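Local coordinates for ABC transporter substrate-binding protein (Staphylococcus aureus subsp. aureus NCTC 8325, PDB 3UN6) that is of unknown function but binds zinc and probably serves as the substrate-capturing component of an ABC-type import system, at residues 106-112 / 222-228; 174-178 / 189-195; 145-151 / 301-305; 45-51 / 260-265. All blocks are in the same frame, centred on the assembly; numbering follows the deposited sequence.

Contact 1: 106-112 / 222-228; sequences NIKAVAL and VLVLRGE
Four backbone hydrogen bonds tie 106-112 to 222-228 as antiparallel strands. Lys108 and Leu225 form a hydrogen-bonded pair through Lys108 N to Leu225 O (3.0 Å) and Leu225 N to Lys108 O (2.9 Å). Val110 N reaches Leu223 O at 2.9 Å and Leu223 N reaches Ala111 O at 2.7 Å. Val110 and Ala111 therefore both face Leu223: a classic beta bulge, with Val110 at phi/psi -117/-24 and the register slipping by one residue before Leu112 pairs with Val222. Ala109 and Val224 make a non-hydrogen-bonded pair, CA to CA 4.1 Å. The axes of strands 108-110 and 222-225 run at 130° and approach to 4.6 Å. Where helix 227-232 starts, Gly227 N donates to Asn106 OD1 (3.1 Å; Asn106 chi1 p), while Arg226 NE forms a salt bridge with Glu228 OE2 at 2.9 Å.

On the face carrying Ala109 and Val224, Ala109 CB lies 4.1 Å from Val224 CG1. Leu223 and Leu225 point the other way, against Phe240 of helix 234-250; Val110 (chi1 m) meets them through CG2 to Leu223 CD2 at 3.7 Å and CG1 to Leu225 CD1 at 4.1 Å. Strand 108-110 is outermost in its five-stranded sheet, although Ala109 also bonds the backbones of Phe312 and Glu314. Backbone bonds thus fix the register, aliphatic side chains pack on both faces, and Asn106 gives the one side-chain hydrogen bond between the segments.

Contact 2: 174-178 / 189-195; sequences PAEMP and YSVAEPF
Contacts between 174-178 and 189-195 are apolar and aromatic, with no hydrogen bond crossing. Two CH-pi contacts set the geometry: Met177 CB sits 3.6 Å from the Tyr189 ring centroid, almost on the ring normal, and Pro174 CB lies 3.9 Å from the Phe195 centroid. Met177, a selenomethionine in the m, t, t rotamer, adds a Met-aromatic contact, SE to Tyr189 CD1 3.6 Å.

Aliphatic packing fills in between. Met177 SE is 3.7 Å from Val191 CB, Pro174 CB 3.7 Å from Val191 CG2, and Ala175 CB 3.9 Å from Phe195 CE1. The Val191 side chain also comes within about 4 Å of a bound zinc ion.

Polar bonds stay within each segment. Met177 N donates to Pro174 O (3.0 Å), and Tyr189 OH (chi1 p) donates to Phe195 O (2.7 Å), just past the cis peptide bond before Pro194.

Helix 177-182 connects strands 167-171 and 188-192 in a beta-alpha-beta crossover with 138-142 between them; 188-192 hydrogen-bonds to 138-142 through Ser190 and to 112-122 through Tyr189 and Val191.

Contact 3: 145-151 / 301-305; sequences RYSTHYL and HHLFN. With PO4 (phosphate ion), chain E; PO4 (phosphate ion), chain F.
Two edge-to-face aromatic pairs join these segments without any hydrogen bond between them, and the edge role swaps sides. Phe304 turns its edge to the face of Tyr146 (centroids 5.4 Å apart, planes at 88°), whereas Tyr150 turns its edge to the face of His301 (5.6 Å, 77°). The pairs join the N-terminal end of helix 148-159 to the loop leaving helix 288-300. Ser147 is the N-cap of helix 148-159, its OG accepting from Tyr150 N at 3.2 Å; a Schellman motif closes helix 288-300, with His302 at positive phi as its C-prime residue.

Leu303 (m, t) fills the space between the pairs: its CD2 is 3.8 Å from Tyr150 CE1 and its CD1 4.3 Å from Leu151 CD2. Leu151 CD2 also comes within 3.6 Å of His301 ND1, the atom hydrogen-bonded to Leu297 O. Phe304 packs on Met98 and Lys99 of helix 94-102 too.

On the exposed side, Arg145 holds two phosphates, probably from the crystallisation liquor, while its NH1 also forms a salt bridge with Glu171. Arg145 NH2 donates to O2 of phosphate E (2.8 Å) and O3 of phosphate F (2.7 Å). That same O2 of phosphate E accepts a very short bond from Tyr146 OH, 2.4 Å.

Contact 4: 45-51 / 260-265; sequences THSANLM and IMTHHF. With ZN (zinc ion), chain B.
Thr45 begins a 3-10 turn, 45-47, that leads into helix 48-58. Its CG2 touches SE of Met261, a selenomethionine, at 3.6 Å, while its hydroxyl is hydrogen-bonded to that of Thr279. His46 (chi1 m) points away from 260-265 and binds zinc through ND1 at 2.1 Å; a water at 2.4 Å from the metal also coordinates, and Cys220 and Cys221 supply the other protein ligands. Ser47 OG, bonded to Leu42 O, is 4.2 Å from Phe265 CZ. Ala48 N closes the turn by donating to Thr45 O at 3.2 Å; Ala48 CB meets Met261 CG at 3.9 Å, and Ala48 CA and Met261 CA are 6.6 Å apart.

The zinc-binding turn leading into helix 48-58 is consistent with the two-lobed type 2 periplasmic-binding-protein fold, whose cleft lies between the lobes. The end of helix 254-264, with Phe265 just after it, packs against this turn and the start of helix 48-58.

Asn49 and Leu50 face other neighbours: Asn49 ND2 bonds to Tyr244 O, and Leu50 packs on Leu69 and Phe240. Met51, also selenomethionine (m, m, p), buries the most surface. Its CB is 3.4 Å from Ile260 CG2; CB (a CH-pi contact) and SE both lie over the His264 ring face, each 3.9 Å from its centroid, and SE is 4.1 Å from Phe265 CE1, a Met-aromatic contact. His264 ND1 donates to Ile260 O at 3.2 Å.

Contacts 1, 2 and 4 are buried; contact 3 is only partly so and reaches solvent, where phosphates bind. Backbone pairing at a sheet edge dominates contact 1, whereas the other three rely on side chains: selenomethionine against rings in contacts 2 and 4, joined by proline in contact 2, and T-shaped aromatic pairs in contact 3. Contacts 2 and 4 meet near the zinc, Glu193 O lying 3.0 Å from Thr45 N in a probable hydrogen bond and Ala192 CB 3.2 Å from His46 CE1. His149 of contact 3 packs on Val191 of contact 2, and Leu50 of contact 4 on Leu223 of contact 1. Contacts 3 and 4 do not touch and flank the chain's centre.

Contact 1: 106-112 / 222-228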
# COMPACT_ATOMS: atom_id res chain seq x y z
N ASN A 106 11.77 0.69 15.70
CA ASN A 106 12.96 1.37 15.22
C ASN A 106 12.91 1.76 13.72
O ASN A 106 13.88 2.31 13.19
CB ASN A 106 14.16 0.46 15.47
CG ASN A 106 14.15 -0.78 14.59
OD1 ASN A 106 13.93 -0.71 13.38
ND2 ASN A 106 14.41 -1.94 15.20
N ILE A 107 11.79 1.50 13.03
CA ILE A 107 11.71 1.77 11.59
C ILE A 107 11.59 3.24 11.21
O ILE A 107 11.23 4.09 12.03
CB ILE A 107 10.56 0.97 10.90
CG1 ILE A 107 9.19 1.32 11.49
CG2 ILE A 107 10.80 -0.51 11.02
CD1 ILE A 107 8.01 0.62 10.82
N LYS A 108 11.91 3.52 9.94
CA LYS A 108 11.81 4.84 9.33
C LYS A 108 11.27 4.66 7.91
O LYS A 108 11.69 3.72 7.21
CB LYS A 108 13.17 5.51 9.24
CG LYS A 108 13.76 6.04 10.57
CD LYS A 108 13.19 7.39 10.96
CE LYS A 108 13.98 8.03 12.07
NZ LYS A 108 13.72 9.52 12.14
N ALA A 109 10.33 5.52 7.51
CA ALA A 109 9.79 5.53 6.15
C ALA A 109 10.75 6.36 5.33
O ALA A 109 11.20 7.44 5.77
CB ALA A 109 8.42 6.15 6.11
N VAL A 110 11.09 5.86 4.15
CA VAL A 110 12.07 6.52 3.28
C VAL A 110 11.48 6.97 1.97
O VAL A 110 11.99 7.93 1.36
CB VAL A 110 13.31 5.62 3.08
CG1 VAL A 110 13.95 5.33 4.44
CG2 VAL A 110 12.96 4.32 2.33
N ALA A 111 10.40 6.34 1.55
CA ALA A 111 9.75 6.73 0.29
C ALA A 111 8.38 6.11 0.15
O ALA A 111 8.05 5.13 0.83
CB ALA A 111 10.62 6.33 -0.90
N LEU A 112 7.57 6.65 -0.74
CA LEU A 112 6.26 6.05 -1.03
C LEU A 112 6.46 4.80 -1.91
O LEU A 112 7.47 4.68 -2.60
CB LEU A 112 5.39 7.03 -1.82
CG LEU A 112 5.02 8.36 -1.17
CD1 LEU A 112 4.32 9.25 -2.20
CD2 LEU A 112 4.15 8.11 0.10
N VAL A 222 4.20 2.66 2.06
CA VAL A 222 5.53 3.29 2.08
C VAL A 222 6.61 2.22 2.21
O VAL A 222 6.36 1.12 2.71
CB VAL A 222 5.70 4.26 3.32
CG1 VAL A 222 4.97 5.58 3.09
CG2 VAL A 222 5.27 3.57 4.60
N LEU A 223 7.81 2.54 1.72
CA LEU A 223 8.97 1.70 1.93
C LEU A 223 9.56 2.15 3.26
O LEU A 223 9.92 3.35 3.43
CB LEU A 223 10.01 1.91 0.84
CG LEU A 223 11.36 1.18 1.03
CD1 LEU A 223 11.18 -0.30 1.04
CD2 LEU A 223 12.34 1.59 -0.08
N VAL A 224 9.61 1.22 4.21
CA VAL A 224 10.22 1.47 5.50
C VAL A 224 11.44 0.57 5.65
O VAL A 224 11.47 -0.55 5.10
CB VAL A 224 9.27 1.19 6.65
CG1 VAL A 224 8.01 2.05 6.51
CG2 VAL A 224 8.89 -0.29 6.71
N LEU A 225 12.45 1.06 6.37
CA LEU A 225 13.65 0.31 6.63
C LEU A 225 13.88 0.30 8.09
O LEU A 225 13.57 1.29 8.78
CB LEU A 225 14.87 0.96 5.97
CG LEU A 225 14.82 1.05 4.44
CD1 LEU A 225 15.99 1.86 3.89
CD2 LEU A 225 14.78 -0.34 3.83
N ARG A 226 14.41 -0.82 8.59
CA ARG A 226 14.78 -0.90 9.99
C ARG A 226 15.92 0.09 10.24
O ARG A 226 16.78 0.28 9.39
CB ARG A 226 15.16 -2.34 10.39
CG ARG A 226 13.96 -3.29 10.56
CD ARG A 226 14.39 -4.70 10.99
NE ARG A 226 15.16 -4.73 12.24
CZ ARG A 226 14.63 -4.80 13.47
NH1 ARG A 226 13.32 -4.86 13.66
NH2 ARG A 226 15.44 -4.83 14.51
N GLY A 227 15.91 0.71 11.42
CA GLY A 227 16.88 1.73 11.80
C GLY A 227 18.35 1.38 11.68
O GLY A 227 19.16 2.24 11.35
N GLU A 228 18.71 0.12 11.93
CA GLU A 228 20.11 -0.26 11.84
C GLU A 228 20.67 -0.15 10.42
O GLU A 228 21.85 0.21 10.24
CB GLU A 228 20.40 -1.65 12.43
CG GLU A 228 19.84 -2.86 11.71
CD GLU A 228 18.40 -3.19 12.06
OE1 GLU A 228 17.71 -2.40 12.76
OE2 GLU A 228 17.95 -4.27 11.62

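Contact 2: 174-178 / 189-195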
# COMPACT_ATOMS: atom_id res chain seq x y z
N PRO A 174 -6.14 -9.26 1.74
CA PRO A 174 -6.65 -8.87 0.43
C PRO A 174 -7.14 -10.05 -0.41
O PRO A 174 -8.26 -9.98 -0.96
CB PRO A 174 -5.42 -8.20 -0.22
CG PRO A 174 -4.64 -7.68 0.95
CD PRO A 174 -4.81 -8.69 2.02
N ALA A 175 -6.35 -11.13 -0.47
CA ALA A 175 -6.71 -12.32 -1.27
C ALA A 175 -8.04 -12.98 -0.87
O ALA A 175 -8.63 -13.73 -1.64
CB ALA A 175 -5.57 -13.38 -1.21
N GLU A 176 -8.48 -12.74 0.35
CA GLU A 176 -9.72 -13.33 0.86
C GLU A 176 -10.96 -12.50 0.54
O GLU A 176 -12.08 -12.96 0.73
CB GLU A 176 -9.61 -13.49 2.38
CG GLU A 176 -8.66 -14.58 2.82
CD GLU A 176 -8.55 -14.74 4.34
OE1 GLU A 176 -8.68 -13.73 5.09
OE2 GLU A 176 -8.29 -15.89 4.79
N MSE A 177 -10.77 -11.27 0.05
CA MSE A 177 -11.91 -10.37 -0.17
C MSE A 177 -12.88 -10.78 -1.28
O MSE A 177 -14.09 -10.72 -1.07
CB MSE A 177 -11.42 -8.93 -0.31
CG MSE A 177 -10.85 -8.41 1.03
SE MSE A 177 -10.12 -6.67 0.80
CE MSE A 177 -9.29 -6.43 2.61
N PRO A 178 -12.37 -11.20 -2.44
CA PRO A 178 -13.29 -11.61 -3.52
C PRO A 178 -14.25 -12.73 -3.11
O PRO A 178 -15.44 -12.65 -3.40
CB PRO A 178 -12.36 -12.09 -4.63
CG PRO A 178 -11.15 -11.30 -4.44
CD PRO A 178 -10.98 -11.15 -2.93
N TYR A 189 -15.72 -3.93 -0.12
CA TYR A 189 -14.41 -3.85 0.46
C TYR A 189 -13.59 -2.77 -0.19
O TYR A 189 -13.97 -2.21 -1.24
CB TYR A 189 -13.69 -5.21 0.42
CG TYR A 189 -13.42 -5.83 -0.97
CD1 TYR A 189 -12.31 -5.45 -1.73
CD2 TYR A 189 -14.22 -6.86 -1.45
CE1 TYR A 189 -12.05 -6.03 -2.96
CE2 TYR A 189 -13.97 -7.46 -2.66
CZ TYR A 189 -12.88 -7.04 -3.42
OH TYR A 189 -12.64 -7.65 -4.62
N SER A 190 -12.50 -2.42 0.48
CA SER A 190 -11.56 -1.47 -0.04
C SER A 190 -10.16 -2.08 0.09
O SER A 190 -9.81 -2.60 1.13
CB SER A 190 -11.66 -0.16 0.71
OG SER A 190 -10.80 0.78 0.14
N VAL A 191 -9.36 -2.00 -0.98
CA VAL A 191 -8.06 -2.65 -1.00
C VAL A 191 -7.24 -2.14 -2.16
O VAL A 191 -7.76 -1.40 -3.01
CB VAL A 191 -8.26 -4.17 -1.16
CG1 VAL A 191 -8.87 -4.46 -2.56
CG2 VAL A 191 -6.95 -4.92 -0.94
N ALA A 192 -5.95 -2.48 -2.17
CA ALA A 192 -5.09 -2.10 -3.28
C ALA A 192 -5.37 -3.04 -4.43
O ALA A 192 -5.74 -4.20 -4.23
CB ALA A 192 -3.61 -2.20 -2.88
N GLU A 193 -5.18 -2.57 -5.65
CA GLU A 193 -5.27 -3.46 -6.78
C GLU A 193 -4.10 -4.44 -6.61
O GLU A 193 -3.13 -4.11 -5.93
CB GLU A 193 -5.20 -2.70 -8.09
CG GLU A 193 -6.45 -1.85 -8.36
CD GLU A 193 -7.73 -2.68 -8.64
OE1 GLU A 193 -7.87 -3.81 -8.14
OE2 GLU A 193 -8.63 -2.15 -9.35
N PRO A 194 -4.19 -5.63 -7.21
CA PRO A 194 -5.21 -6.11 -8.11
C PRO A 194 -6.42 -6.78 -7.47
O PRO A 194 -7.20 -7.37 -8.19
CB PRO A 194 -4.44 -7.13 -8.93
CG PRO A 194 -3.52 -7.75 -7.93
CD PRO A 194 -3.21 -6.68 -6.93
N PHE A 195 -6.62 -6.62 -6.16
CA PHE A 195 -7.70 -7.34 -5.50
C PHE A 195 -9.11 -6.83 -5.77
O PHE A 195 -10.08 -7.52 -5.48
CB PHE A 195 -7.35 -7.61 -4.03
CG PHE A 195 -6.18 -8.54 -3.91
CD1 PHE A 195 -6.34 -9.91 -4.18
CD2 PHE A 195 -4.90 -8.04 -3.71
CE1 PHE A 195 -5.26 -10.78 -4.15
CE2 PHE A 195 -3.79 -8.92 -3.67
CZ PHE A 195 -3.98 -10.30 -3.91

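Contact 3: 145-151 / 301-305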
# COMPACT_ATOMS: atom_id res chain seq x y z
N ARG A 145 -7.15 -2.56 10.36
CA ARG A 145 -7.80 -1.38 10.96
C ARG A 145 -6.96 -0.08 10.74
O ARG A 145 -7.51 1.00 10.63
CB ARG A 145 -8.09 -1.59 12.43
CG ARG A 145 -6.91 -1.93 13.30
CD ARG A 145 -7.45 -2.45 14.62
NE ARG A 145 -6.41 -2.82 15.57
CZ ARG A 145 -5.72 -3.95 15.53
NH1 ARG A 145 -5.89 -4.84 14.55
NH2 ARG A 145 -4.82 -4.18 16.47
N TYR A 146 -5.64 -0.21 10.71
CA TYR A 146 -4.77 0.95 10.49
C TYR A 146 -4.41 0.96 9.03
O TYR A 146 -3.36 0.45 8.62
CB TYR A 146 -3.53 0.90 11.39
CG TYR A 146 -3.90 0.71 12.86
CD1 TYR A 146 -4.78 1.58 13.49
CD2 TYR A 146 -3.35 -0.33 13.62
CE1 TYR A 146 -5.14 1.41 14.82
CE2 TYR A 146 -3.71 -0.51 14.95
CZ TYR A 146 -4.60 0.37 15.54
OH TYR A 146 -4.96 0.21 16.86
N SER A 147 -5.31 1.52 8.23
CA SER A 147 -5.13 1.55 6.80
C SER A 147 -5.81 2.74 6.18
O SER A 147 -6.74 3.27 6.74
CB SER A 147 -5.68 0.27 6.16
OG SER A 147 -7.10 0.15 6.28
N THR A 148 -5.29 3.17 5.04
CA THR A 148 -5.89 4.24 4.24
C THR A 148 -7.27 3.78 3.73
O THR A 148 -8.14 4.59 3.47
CB THR A 148 -4.95 4.59 3.08
OG1 THR A 148 -3.77 5.18 3.62
CG2 THR A 148 -5.59 5.57 2.03
N HIS A 149 -7.45 2.48 3.62
CA HIS A 149 -8.72 1.88 3.19
C HIS A 149 -9.83 2.20 4.16
O HIS A 149 -10.91 2.60 3.74
CB HIS A 149 -8.52 0.38 3.00
CG HIS A 149 -7.33 0.08 2.16
ND1 HIS A 149 -6.08 -0.16 2.71
CD2 HIS A 149 -7.16 0.10 0.82
CE1 HIS A 149 -5.21 -0.33 1.73
NE2 HIS A 149 -5.84 -0.18 0.57
N TYR A 150 -9.57 2.05 5.46
CA TYR A 150 -10.53 2.46 6.49
C TYR A 150 -10.87 3.95 6.34
O TYR A 150 -12.03 4.34 6.41
CB TYR A 150 -9.96 2.22 7.90
CG TYR A 150 -10.78 2.83 9.02
CD1 TYR A 150 -10.41 4.03 9.63
CD2 TYR A 150 -11.96 2.22 9.45
CE1 TYR A 150 -11.18 4.58 10.66
CE2 TYR A 150 -12.71 2.75 10.45
CZ TYR A 150 -12.33 3.93 11.06
OH TYR A 150 -13.12 4.41 12.06
N LEU A 151 -9.85 4.77 6.14
CA LEU A 151 -10.05 6.21 6.00
C LEU A 151 -10.85 6.56 4.75
O LEU A 151 -11.72 7.42 4.78
CB LEU A 151 -8.70 6.95 5.97
CG LEU A 151 -7.82 6.70 7.20
CD1 LEU A 151 -6.45 7.39 7.03
CD2 LEU A 151 -8.51 7.17 8.49
N HIS A 301 -10.01 10.25 13.55
CA HIS A 301 -10.76 9.03 13.87
C HIS A 301 -10.26 8.34 15.16
O HIS A 301 -10.62 7.20 15.44
CB HIS A 301 -10.73 8.04 12.71
CG HIS A 301 -11.45 8.53 11.49
ND1 HIS A 301 -10.80 9.14 10.44
CD2 HIS A 301 -12.76 8.53 11.17
CE1 HIS A 301 -11.69 9.49 9.52
NE2 HIS A 301 -12.89 9.13 9.94
N HIS A 302 -9.47 9.06 15.96
CA HIS A 302 -8.94 8.54 17.21
C HIS A 302 -8.22 7.20 17.05
O HIS A 302 -8.17 6.43 18.00
CB HIS A 302 -10.06 8.37 18.24
CG HIS A 302 -10.79 9.64 18.56
ND1 HIS A 302 -10.39 10.48 19.58
CD2 HIS A 302 -11.89 10.20 18.02
CE1 HIS A 302 -11.22 11.50 19.65
NE2 HIS A 302 -12.14 11.36 18.71
N LEU A 303 -7.66 6.92 15.89
CA LEU A 303 -6.99 5.64 15.70
C LEU A 303 -5.85 5.43 16.72
O LEU A 303 -5.81 4.42 17.43
CB LEU A 303 -6.49 5.46 14.27
CG LEU A 303 -7.57 5.37 13.19
CD1 LEU A 303 -6.92 5.06 11.84
CD2 LEU A 303 -8.61 4.32 13.51
N PHE A 304 -4.95 6.40 16.81
CA PHE A 304 -3.81 6.36 17.75
C PHE A 304 -3.15 7.73 17.62
O PHE A 304 -3.47 8.46 16.68
CB PHE A 304 -2.82 5.22 17.41
CG PHE A 304 -2.27 5.26 16.01
CD1 PHE A 304 -2.94 4.63 14.96
CD2 PHE A 304 -1.09 5.95 15.73
CE1 PHE A 304 -2.44 4.67 13.67
CE2 PHE A 304 -0.60 6.01 14.43
CZ PHE A 304 -1.27 5.36 13.39
N ASN A 305 -2.26 8.12 18.54
CA ASN A 305 -1.60 9.41 18.35
C ASN A 305 -0.45 9.19 17.39
O ASN A 305 0.47 8.42 17.70
CB ASN A 305 -1.13 10.09 19.63
CG ASN A 305 -0.70 11.55 19.37
OD1 ASN A 305 -1.52 12.47 19.49
ND2 ASN A 305 0.54 11.75 18.91
P PO4 E . -4.30 -1.77 19.48
O1 PO4 E . -4.92 -2.99 20.12
O2 PO4 E . -4.52 -1.81 17.99
O3 PO4 E . -4.95 -0.53 20.05
O4 PO4 E . -2.81 -1.72 19.73
P PO4 F . -2.97 -6.94 14.43
O1 PO4 F . -4.30 -7.08 13.73
O2 PO4 F . -2.01 -6.14 13.60
O3 PO4 F . -3.16 -6.21 15.74
O4 PO4 F . -2.44 -8.32 14.71

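Contact 4: 45-51 / 260-265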
# COMPACT_ATOMS: atom_id res chain seq x y z
N THR A 45 -0.18 -3.81 -6.29
CA THR A 45 0.53 -2.79 -7.10
C THR A 45 1.33 -1.82 -6.23
O THR A 45 2.29 -1.21 -6.71
CB THR A 45 -0.41 -1.95 -7.97
OG1 THR A 45 -1.25 -1.13 -7.14
CG2 THR A 45 -1.26 -2.83 -8.89
N HIS A 46 0.97 -1.70 -4.97
CA HIS A 46 1.66 -0.78 -4.10
C HIS A 46 3.08 -1.18 -3.79
O HIS A 46 3.86 -0.36 -3.30
CB HIS A 46 0.89 -0.51 -2.81
CG HIS A 46 -0.48 0.03 -3.04
ND1 HIS A 46 -1.36 0.27 -2.01
CD2 HIS A 46 -1.13 0.34 -4.18
CE1 HIS A 46 -2.49 0.73 -2.51
NE2 HIS A 46 -2.38 0.78 -3.83
N SER A 47 3.42 -2.43 -4.07
CA SER A 47 4.77 -2.92 -3.81
C SER A 47 5.55 -3.23 -5.07
O SER A 47 6.68 -3.69 -4.97
CB SER A 47 4.68 -4.20 -2.95
OG SER A 47 4.26 -5.29 -3.74
N ALA A 48 4.97 -2.95 -6.24
CA ALA A 48 5.56 -3.33 -7.52
C ALA A 48 6.88 -2.62 -7.85
O ALA A 48 7.67 -3.16 -8.63
CB ALA A 48 4.55 -3.09 -8.65
N ASN A 49 7.13 -1.45 -7.27
CA ASN A 49 8.41 -0.78 -7.52
C ASN A 49 9.58 -1.58 -6.93
O ASN A 49 10.69 -1.44 -7.39
CB ASN A 49 8.44 0.66 -6.99
CG ASN A 49 9.59 1.47 -7.59
OD1 ASN A 49 9.80 1.44 -8.80
ND2 ASN A 49 10.32 2.17 -6.76
N LEU A 50 9.33 -2.42 -5.94
CA LEU A 50 10.37 -3.31 -5.41
C LEU A 50 10.78 -4.35 -6.47
O LEU A 50 11.96 -4.71 -6.57
CB LEU A 50 9.90 -4.04 -4.15
CG LEU A 50 9.81 -3.22 -2.87
CD1 LEU A 50 9.21 -4.07 -1.77
CD2 LEU A 50 11.18 -2.70 -2.49
N MSE A 51 9.80 -4.82 -7.26
CA MSE A 51 10.06 -5.80 -8.32
C MSE A 51 10.93 -5.13 -9.38
O MSE A 51 11.91 -5.70 -9.89
CB MSE A 51 8.76 -6.29 -9.00
CG MSE A 51 7.53 -6.70 -8.11
SE MSE A 51 7.76 -8.09 -6.78
CE MSE A 51 8.33 -6.99 -5.24
N ILE A 260 6.36 -5.96 -15.44
CA ILE A 260 6.93 -6.29 -14.12
C ILE A 260 5.98 -7.14 -13.29
O ILE A 260 6.35 -8.18 -12.77
CB ILE A 260 7.28 -5.02 -13.31
CG1 ILE A 260 8.72 -4.59 -13.58
CG2 ILE A 260 7.17 -5.28 -11.84
CD1 ILE A 260 9.79 -5.64 -13.14
N MSE A 261 4.74 -6.69 -13.19
CA MSE A 261 3.76 -7.39 -12.40
C MSE A 261 3.35 -8.76 -12.95
O MSE A 261 3.20 -9.70 -12.17
CB MSE A 261 2.53 -6.52 -12.18
CG MSE A 261 2.87 -5.25 -11.41
SE MSE A 261 1.27 -4.32 -10.93
CE MSE A 261 0.64 -3.89 -12.52
N THR A 262 3.19 -8.89 -14.26
CA THR A 262 2.79 -10.19 -14.82
C THR A 262 3.83 -11.23 -14.48
O THR A 262 3.51 -12.40 -14.24
CB THR A 262 2.56 -10.14 -16.35
OG1 THR A 262 3.71 -9.59 -16.99
CG2 THR A 262 1.33 -9.29 -16.69
N HIS A 263 5.07 -10.80 -14.45
CA HIS A 263 6.14 -11.69 -14.13
C HIS A 263 6.04 -12.24 -12.70
O HIS A 263 6.09 -13.46 -12.50
CB HIS A 263 7.48 -10.97 -14.31
CG HIS A 263 8.67 -11.84 -14.04
ND1 HIS A 263 9.26 -12.61 -15.01
CD2 HIS A 263 9.35 -12.08 -12.90
CE1 HIS A 263 10.27 -13.28 -14.49
NE2 HIS A 263 10.35 -12.97 -13.20
N HIS A 264 5.86 -11.35 -11.73
CA HIS A 264 5.87 -11.69 -10.31
C HIS A 264 4.57 -12.09 -9.67
O HIS A 264 4.58 -12.90 -8.73
CB HIS A 264 6.41 -10.50 -9.51
CG HIS A 264 7.88 -10.28 -9.68
ND1 HIS A 264 8.40 -9.48 -10.68
CD2 HIS A 264 8.94 -10.76 -8.99
CE1 HIS A 264 9.71 -9.47 -10.59
NE2 HIS A 264 10.07 -10.24 -9.57
N PHE A 265 3.46 -11.52 -10.11
CA PHE A 265 2.20 -11.81 -9.44
C PHE A 265 1.35 -12.93 -10.05
O PHE A 265 1.31 -13.11 -11.28
CB PHE A 265 1.35 -10.54 -9.32
CG PHE A 265 2.03 -9.40 -8.63
CD1 PHE A 265 3.12 -9.60 -7.78
CD2 PHE A 265 1.51 -8.13 -8.73
CE1 PHE A 265 3.72 -8.54 -7.14
CE2 PHE A 265 2.10 -7.06 -8.08
CZ PHE A 265 3.20 -7.26 -7.28
ZN ZN B . -1.21 0.16 0.09
O HOH W 1 -2.56 -1.77 0.52